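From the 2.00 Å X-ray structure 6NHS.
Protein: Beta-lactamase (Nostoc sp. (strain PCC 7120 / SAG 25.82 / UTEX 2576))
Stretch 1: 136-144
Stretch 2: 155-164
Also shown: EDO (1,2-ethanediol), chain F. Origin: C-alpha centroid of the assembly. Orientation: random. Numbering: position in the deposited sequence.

Stretch 1, residues 136-144: GYGNLQIGT
Stretch 2 155-164: GPLQITPKQQ

Residues 136-144 have no regular helix or strand, and residues 155-160 form a loop that enters a helix at Pro161. The stretches run antiparallel: CA of Gly138 lies 4.1 Å from CA of Ile159, and CA of Gln141 lies 5.0 Å from CA of Leu157. A type II' turn spans Tyr137 to Leu140, closed by Leu140 N to Tyr137 O at 3.1 Å. Gly138 has phi/psi 60/-141; a CB here would clash with Gln158 O.

Asn139 (phi/psi -86/9, chi1 p at 72°, chi2 -7°) carries all three direct hydrogen bonds between the stretches. Asn139 N donates to Gln158 O at 2.8 Å. Asn139 OD1 accepts from Gln158 N at 3.0 Å. Backbone N and side-chain OD1 thus satisfy both the O and the N of Gln158. Asn139 ND2 donates to Pro156 O at 3.0 Å, almost linearly. Asn139 OD1 also takes a weak bond from Gln141 N at 3.3 Å, and Asn139 O accepts from Gln141 NE2 at 3.1 Å. Gln141 O sits 3.2 Å from Leu157 N, but the angle is too poor for a bond.

A cis peptide precedes Pro156, whose CG lies 3.5 Å from Gly143 N. Gly143 N donates to ethanediol O1 at 2.9 Å. Ile142 N donates to ethanediol O2 at 3.2 Å.

Tyr137 (chi1 t, chi2 -89°) extends its ring to Ile159 (t, t). Ile159 CD1 covers one ring face in a CH-pi contact, 3.8 Å from the Tyr137 ring centroid and 3.6 Å from Tyr137 CZ. Leu157 CD2 approaches Tyr137 CE1 obliquely at 3.9 Å. Tyr137 OH donates to water 1 at 2.6 Å, which donates to Gln164 OE1 at 2.7 Å. Water 2 accepts from Gly138 N at 3.1 Å and donates to Gln163 O at 2.9 Å.

Thr160 (chi1 p) caps the helix: Thr160 OG1 accepts from Gln163 N at 3.0 Å. Gln163 OE1 returns the link, accepting from Thr160 N at 3.1 Å.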

# COMPACT_ATOMS: atom_id res chain seq x y z
N GLY A 136 10.42 11.08 1.02
CA GLY A 136 10.84 10.46 2.26
C GLY A 136 10.24 9.09 2.48
O GLY A 136 9.85 8.77 3.61
N TYR A 137 10.18 8.26 1.43
CA TYR A 137 9.42 7.01 1.49
C TYR A 137 10.26 5.91 2.14
O TYR A 137 11.30 5.53 1.60
CB TYR A 137 8.99 6.59 0.08
CG TYR A 137 8.11 5.36 0.07
CD1 TYR A 137 8.66 4.09 0.01
CD2 TYR A 137 6.73 5.48 0.16
CE1 TYR A 137 7.86 2.96 0.01
CE2 TYR A 137 5.91 4.35 0.16
CZ TYR A 137 6.49 3.09 0.07
OH TYR A 137 5.71 1.95 0.08
N GLY A 138 9.79 5.38 3.27
CA GLY A 138 10.43 4.22 3.87
C GLY A 138 11.89 4.47 4.23
O GLY A 138 12.26 5.55 4.70
N ASN A 139 12.73 3.45 4.01
CA ASN A 139 14.16 3.56 4.30
C ASN A 139 14.95 4.16 3.14
O ASN A 139 16.19 4.14 3.18
CB ASN A 139 14.74 2.18 4.68
CG ASN A 139 14.85 1.22 3.49
OD1 ASN A 139 14.38 1.50 2.40
ND2 ASN A 139 15.47 0.07 3.72
N LEU A 140 14.28 4.68 2.11
CA LEU A 140 14.86 5.53 1.07
C LEU A 140 15.86 4.80 0.17
O LEU A 140 16.63 5.46 -0.53
CB LEU A 140 15.55 6.76 1.68
CG LEU A 140 14.81 7.56 2.75
CD1 LEU A 140 15.69 8.69 3.26
CD2 LEU A 140 13.51 8.10 2.20
N GLN A 141 15.87 3.47 0.16
CA GLN A 141 16.89 2.71 -0.55
C GLN A 141 16.23 1.89 -1.66
O GLN A 141 15.38 1.05 -1.38
CB GLN A 141 17.66 1.80 0.40
CG GLN A 141 18.41 2.55 1.48
CD GLN A 141 18.80 1.65 2.64
OE1 GLN A 141 19.44 0.62 2.45
NE2 GLN A 141 18.39 2.04 3.85
N ILE A 142 16.63 2.14 -2.90
CA ILE A 142 16.11 1.38 -4.03
C ILE A 142 17.19 0.53 -4.68
O ILE A 142 16.94 -0.09 -5.73
CB ILE A 142 15.42 2.29 -5.07
CG1 ILE A 142 16.45 3.14 -5.82
CG2 ILE A 142 14.37 3.17 -4.39
CD1 ILE A 142 15.85 3.90 -7.00
N GLY A 143 18.38 0.48 -4.10
CA GLY A 143 19.44 -0.36 -4.63
C GLY A 143 20.09 0.21 -5.88
O GLY A 143 20.09 1.43 -6.11
N THR A 144 20.64 -0.69 -6.69
CA THR A 144 21.36 -0.35 -7.90
C THR A 144 20.40 -0.21 -9.08
O THR A 144 19.25 -0.65 -9.01
CB THR A 144 22.41 -1.42 -8.20
OG1 THR A 144 21.74 -2.65 -8.51
CG2 THR A 144 23.33 -1.62 -7.01
N GLY A 155 13.94 -6.17 -1.95
CA GLY A 155 14.85 -5.31 -1.22
C GLY A 155 15.73 -4.55 -2.18
O GLY A 155 15.79 -4.87 -3.37
N PRO A 156 16.45 -3.53 -1.69
CA PRO A 156 16.60 -3.21 -0.27
C PRO A 156 15.54 -2.28 0.32
O PRO A 156 15.67 -1.94 1.50
CB PRO A 156 17.97 -2.53 -0.23
CG PRO A 156 18.06 -1.83 -1.55
CD PRO A 156 17.33 -2.71 -2.54
N LEU A 157 14.54 -1.87 -0.45
CA LEU A 157 13.54 -0.94 0.08
C LEU A 157 12.71 -1.60 1.17
O LEU A 157 12.19 -2.71 0.99
CB LEU A 157 12.62 -0.44 -1.04
CG LEU A 157 11.59 0.60 -0.60
CD1 LEU A 157 12.30 1.84 -0.06
CD2 LEU A 157 10.65 0.97 -1.75
N GLN A 158 12.60 -0.93 2.31
CA GLN A 158 11.72 -1.37 3.39
C GLN A 158 10.99 -0.17 3.96
O GLN A 158 11.38 0.98 3.74
CB GLN A 158 12.51 -2.11 4.48
CG GLN A 158 13.22 -3.38 4.00
CD GLN A 158 13.92 -4.11 5.13
OE1 GLN A 158 13.31 -4.45 6.13
NE2 GLN A 158 15.21 -4.34 4.97
N ILE A 159 9.92 -0.44 4.70
CA ILE A 159 9.10 0.62 5.28
C ILE A 159 8.43 0.09 6.55
O ILE A 159 8.09 -1.09 6.64
CB ILE A 159 8.06 1.13 4.25
CG1 ILE A 159 7.36 2.40 4.74
CG2 ILE A 159 7.02 0.04 3.91
CD1 ILE A 159 6.60 3.12 3.66
N THR A 160 8.28 0.98 7.54
CA THR A 160 7.56 0.64 8.76
C THR A 160 6.08 0.99 8.62
O THR A 160 5.70 1.80 7.78
CB THR A 160 8.15 1.40 9.96
OG1 THR A 160 7.70 2.76 9.92
CG2 THR A 160 9.69 1.36 9.95
N PRO A 161 5.22 0.38 9.44
CA PRO A 161 3.80 0.80 9.40
C PRO A 161 3.61 2.28 9.72
O PRO A 161 2.79 2.94 9.07
CB PRO A 161 3.14 -0.10 10.46
CG PRO A 161 4.02 -1.31 10.51
CD PRO A 161 5.43 -0.81 10.28
N LYS A 162 4.37 2.82 10.68
CA LYS A 162 4.34 4.26 10.95
C LYS A 162 4.66 5.08 9.70
O LYS A 162 4.02 6.10 9.45
CB LYS A 162 5.32 4.62 12.07
CG LYS A 162 4.78 4.44 13.47
CD LYS A 162 5.80 4.86 14.51
CE LYS A 162 5.17 4.97 15.88
NZ LYS A 162 6.19 5.29 16.90
N GLN A 163 5.66 4.65 8.92
CA GLN A 163 6.03 5.38 7.72
C GLN A 163 4.99 5.23 6.61
O GLN A 163 4.83 6.14 5.78
CB GLN A 163 7.41 4.92 7.24
CG GLN A 163 8.56 5.36 8.18
CD GLN A 163 9.85 4.60 7.92
OE1 GLN A 163 9.87 3.62 7.18
NE2 GLN A 163 10.94 5.07 8.53
N GLN A 164 4.27 4.11 6.57
CA GLN A 164 3.12 4.03 5.67
C GLN A 164 2.10 5.10 6.01
O GLN A 164 1.60 5.81 5.12
CB GLN A 164 2.49 2.63 5.73
CG GLN A 164 3.42 1.50 5.26
CD GLN A 164 3.22 1.14 3.81
OE1 GLN A 164 2.78 1.97 3.00
NE2 GLN A 164 3.54 -0.10 3.45
C1 EDO F . 20.12 3.19 -2.16
O1 EDO F . 19.96 1.77 -2.08
C2 EDO F . 19.56 3.71 -3.49
O2 EDO F . 18.51 4.65 -3.23
O HOH W 1 3.14 2.32 0.30
O HOH W 2 7.26 6.84 4.34